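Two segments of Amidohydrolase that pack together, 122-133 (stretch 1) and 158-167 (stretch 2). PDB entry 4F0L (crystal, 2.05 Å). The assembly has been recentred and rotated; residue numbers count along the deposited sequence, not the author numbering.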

# COMPACT_ATOMS: atom_id res chain seq x y z
N PHE B 122 -0.80 -14.86 -7.13
CA PHE B 122 -1.83 -15.72 -6.58
C PHE B 122 -2.11 -16.82 -7.59
O PHE B 122 -2.38 -16.52 -8.75
CB PHE B 122 -3.14 -14.96 -6.35
CG PHE B 122 -3.07 -13.88 -5.32
CD1 PHE B 122 -3.17 -14.19 -3.98
CD2 PHE B 122 -2.96 -12.54 -5.70
CE1 PHE B 122 -3.18 -13.18 -3.03
CE2 PHE B 122 -2.94 -11.54 -4.77
CZ PHE B 122 -3.05 -11.86 -3.42
N THR B 123 -2.10 -18.08 -7.15
CA THR B 123 -2.23 -19.25 -8.03
C THR B 123 -3.57 -19.98 -7.94
O THR B 123 -3.85 -20.90 -8.74
CB THR B 123 -1.11 -20.25 -7.76
OG1 THR B 123 -1.01 -20.53 -6.35
CG2 THR B 123 0.23 -19.66 -8.26
N ARG B 124 -4.41 -19.57 -6.99
CA ARG B 124 -5.76 -20.14 -6.82
C ARG B 124 -6.65 -19.06 -6.30
O ARG B 124 -6.19 -18.20 -5.55
CB ARG B 124 -5.79 -21.34 -5.84
CG ARG B 124 -7.17 -21.93 -5.58
CD ARG B 124 -7.10 -23.19 -4.73
NE ARG B 124 -6.48 -24.29 -5.47
CZ ARG B 124 -7.14 -25.24 -6.13
NH1 ARG B 124 -8.47 -25.25 -6.19
NH2 ARG B 124 -6.45 -26.19 -6.75
N VAL B 125 -7.92 -19.11 -6.69
CA VAL B 125 -8.86 -18.17 -6.17
C VAL B 125 -10.02 -18.88 -5.53
O VAL B 125 -10.49 -19.91 -6.01
CB VAL B 125 -9.35 -17.15 -7.25
CG1 VAL B 125 -10.06 -17.86 -8.41
CG2 VAL B 125 -10.25 -16.09 -6.58
N GLY B 126 -10.47 -18.31 -4.42
CA GLY B 126 -11.70 -18.72 -3.74
C GLY B 126 -12.79 -17.76 -4.08
O GLY B 126 -12.85 -16.67 -3.52
N GLU B 127 -13.57 -18.11 -5.08
CA GLU B 127 -14.60 -17.23 -5.61
C GLU B 127 -15.91 -17.40 -4.83
O GLU B 127 -16.60 -18.39 -4.96
CB GLU B 127 -14.85 -17.49 -7.09
CG GLU B 127 -15.80 -16.50 -7.75
CD GLU B 127 -15.33 -15.05 -7.69
OE1 GLU B 127 -14.10 -14.78 -7.80
OE2 GLU B 127 -16.20 -14.16 -7.56
N PHE B 128 -16.20 -16.40 -4.02
CA PHE B 128 -17.31 -16.38 -3.09
C PHE B 128 -18.42 -15.73 -3.93
O PHE B 128 -18.56 -14.49 -3.98
CB PHE B 128 -16.88 -15.53 -1.88
CG PHE B 128 -17.82 -15.55 -0.70
CD1 PHE B 128 -18.96 -14.76 -0.69
CD2 PHE B 128 -17.50 -16.25 0.43
CE1 PHE B 128 -19.79 -14.71 0.44
CE2 PHE B 128 -18.31 -16.22 1.55
CZ PHE B 128 -19.46 -15.44 1.56
N HIS B 129 -19.19 -16.60 -4.57
CA HIS B 129 -19.96 -16.25 -5.74
C HIS B 129 -21.43 -16.10 -5.46
O HIS B 129 -22.13 -17.12 -5.23
CB HIS B 129 -19.76 -17.35 -6.78
CG HIS B 129 -20.59 -17.16 -8.01
ND1 HIS B 129 -20.48 -16.07 -8.77
CD2 HIS B 129 -21.59 -17.95 -8.58
CE1 HIS B 129 -21.34 -16.16 -9.81
NE2 HIS B 129 -22.02 -17.31 -9.69
N TYR B 130 -21.94 -14.88 -5.48
CA TYR B 130 -23.36 -14.67 -5.18
C TYR B 130 -24.19 -14.03 -6.29
O TYR B 130 -25.37 -13.79 -6.10
CB TYR B 130 -23.57 -13.91 -3.86
CG TYR B 130 -22.94 -12.55 -3.71
CD1 TYR B 130 -23.56 -11.41 -4.21
CD2 TYR B 130 -21.78 -12.38 -2.96
CE1 TYR B 130 -23.01 -10.15 -4.03
CE2 TYR B 130 -21.23 -11.12 -2.77
CZ TYR B 130 -21.84 -10.02 -3.29
OH TYR B 130 -21.29 -8.77 -3.09
N LEU B 131 -23.58 -13.75 -7.43
CA LEU B 131 -24.28 -13.12 -8.51
C LEU B 131 -24.82 -14.24 -9.40
O LEU B 131 -24.15 -14.69 -10.34
CB LEU B 131 -23.32 -12.22 -9.27
CG LEU B 131 -23.89 -11.45 -10.44
CD1 LEU B 131 -25.11 -10.63 -10.05
CD2 LEU B 131 -22.77 -10.59 -11.04
N HIS B 132 -26.04 -14.70 -9.08
CA HIS B 132 -26.56 -15.93 -9.66
C HIS B 132 -27.50 -15.76 -10.82
O HIS B 132 -27.31 -16.37 -11.86
CB HIS B 132 -27.30 -16.75 -8.60
CG HIS B 132 -26.43 -17.22 -7.47
ND1 HIS B 132 -25.31 -17.95 -7.67
CD2 HIS B 132 -26.58 -17.10 -6.08
CE1 HIS B 132 -24.77 -18.26 -6.47
NE2 HIS B 132 -25.53 -17.73 -5.50
N HIS B 133 -28.56 -14.98 -10.62
CA HIS B 133 -29.71 -15.02 -11.51
C HIS B 133 -29.73 -13.86 -12.47
O HIS B 133 -28.87 -12.98 -12.43
CB HIS B 133 -30.97 -15.10 -10.67
CG HIS B 133 -30.95 -16.25 -9.69
ND1 HIS B 133 -30.72 -17.52 -10.07
CD2 HIS B 133 -31.17 -16.28 -8.31
CE1 HIS B 133 -30.77 -18.32 -8.98
NE2 HIS B 133 -31.04 -17.56 -7.91
N GLY B 158 -6.01 -19.94 -16.63
CA GLY B 158 -5.17 -21.00 -16.06
C GLY B 158 -5.08 -20.84 -14.55
O GLY B 158 -4.14 -21.31 -13.95
N MET B 159 -6.06 -20.18 -13.95
CA MET B 159 -6.11 -19.92 -12.51
C MET B 159 -6.79 -21.10 -11.78
O MET B 159 -7.80 -21.62 -12.27
CB MET B 159 -6.91 -18.64 -12.25
CG MET B 159 -7.31 -18.41 -10.81
SD MET B 159 -5.87 -18.13 -9.76
CE MET B 159 -5.82 -16.34 -9.89
N GLY B 160 -6.22 -21.53 -10.64
CA GLY B 160 -6.83 -22.61 -9.84
C GLY B 160 -8.12 -22.06 -9.24
O GLY B 160 -8.19 -20.89 -8.96
N LEU B 161 -9.13 -22.91 -9.09
CA LEU B 161 -10.45 -22.44 -8.62
C LEU B 161 -11.00 -23.31 -7.48
O LEU B 161 -11.19 -24.51 -7.64
CB LEU B 161 -11.45 -22.46 -9.79
CG LEU B 161 -12.90 -22.03 -9.48
CD1 LEU B 161 -12.98 -20.61 -8.91
CD2 LEU B 161 -13.74 -22.14 -10.76
N THR B 162 -11.23 -22.68 -6.35
CA THR B 162 -12.14 -23.19 -5.37
C THR B 162 -13.40 -22.35 -5.46
O THR B 162 -13.43 -21.19 -5.03
CB THR B 162 -11.53 -23.16 -3.97
OG1 THR B 162 -10.40 -24.03 -3.94
CG2 THR B 162 -12.54 -23.58 -2.94
N LEU B 163 -14.44 -22.93 -6.00
CA LEU B 163 -15.68 -22.22 -6.26
C LEU B 163 -16.61 -22.40 -5.08
O LEU B 163 -16.83 -23.53 -4.64
CB LEU B 163 -16.33 -22.73 -7.54
CG LEU B 163 -17.67 -22.16 -7.97
CD1 LEU B 163 -17.52 -20.69 -8.40
CD2 LEU B 163 -18.20 -23.02 -9.12
N LEU B 164 -17.12 -21.28 -4.57
CA LEU B 164 -17.91 -21.27 -3.34
C LEU B 164 -19.25 -20.54 -3.60
O LEU B 164 -19.40 -19.35 -3.28
CB LEU B 164 -17.11 -20.57 -2.24
CG LEU B 164 -15.74 -21.21 -1.91
CD1 LEU B 164 -14.90 -20.22 -1.10
CD2 LEU B 164 -15.85 -22.55 -1.19
N PRO B 165 -20.19 -21.21 -4.26
CA PRO B 165 -21.48 -20.56 -4.52
C PRO B 165 -22.13 -20.17 -3.21
O PRO B 165 -22.16 -20.97 -2.27
CB PRO B 165 -22.28 -21.66 -5.23
CG PRO B 165 -21.24 -22.54 -5.86
CD PRO B 165 -20.17 -22.57 -4.80
N VAL B 166 -22.68 -18.97 -3.17
CA VAL B 166 -23.21 -18.37 -1.96
C VAL B 166 -24.74 -18.63 -1.77
O VAL B 166 -25.58 -18.50 -2.72
CB VAL B 166 -22.97 -16.85 -1.99
CG1 VAL B 166 -23.63 -16.15 -0.78
CG2 VAL B 166 -21.47 -16.56 -2.00
N PHE B 167 -25.07 -19.04 -0.56
CA PHE B 167 -26.45 -19.17 -0.17
C PHE B 167 -26.86 -17.89 0.52
O PHE B 167 -26.23 -17.49 1.51
CB PHE B 167 -26.70 -20.36 0.77
CG PHE B 167 -28.14 -20.46 1.16
CD1 PHE B 167 -29.06 -21.02 0.30
CD2 PHE B 167 -28.59 -19.86 2.32
CE1 PHE B 167 -30.41 -21.06 0.62
CE2 PHE B 167 -29.93 -19.87 2.65
CZ PHE B 167 -30.84 -20.48 1.79

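Two neighbouring strands of this amidohydrolase, 122-129 and 160-167, pair in parallel through a regular backbone ladder, which side chains reinforce at both ends. As is typical of parallel pairs, every second residue of one strand bonds through N and O to the two residues flanking its register partner. Val 125 N donates to Gly 160 O (2.9 Å) and Val 125 O accepts from Thr 162 N (2.9 Å). The pattern recurs where Glu 127 N meets Thr 162 O (3.1 Å) and Glu 127 O meets Leu 164 N (3.0 Å), and again at His 129, whose N reaches Leu 164 O (3.0 Å) and whose O receives Val 166 N (2.8 Å). Pro 165 lacks an amide hydrogen, yet its register calls for no donor.

The ladder begins with Gly 160 N donating to Thr 123 O (3.1 Å). Here the CA atoms of Arg 124 and Gly 160 approach to 4.0 Å, and a CB on Gly 160 would lie only 3.0 Å from Thr 123 O; glycine suits this tight spot. On the face carrying Arg 124 and Thr 162, the Arg 124 side chain, t at chi1 and chi2 and then bent at chi3 (m), reaches across stretch 2, its NH1 donating to Thr 162 OG1 (3.2 Å).

On the face carrying Val 125 and Leu 161, Val 125 CG1 packs against Leu 161 CD1 (4.0 Å) and also meets Met 159 CG (3.7 Å).

At the far end, Val 166 points toward stretch 1 and has the largest covered area. Val 166 CG2 lies 3.4 Å from Phe 128 CD1, and Val 166 CB 3.5 Å from Tyr 130 CB. Beyond the strand, His 132 points its CA-to-CB bond toward stretch 2, and its NE2 donates to Val 166 O (2.9 Å). All these residues are buried, so their polar backbone needs partners.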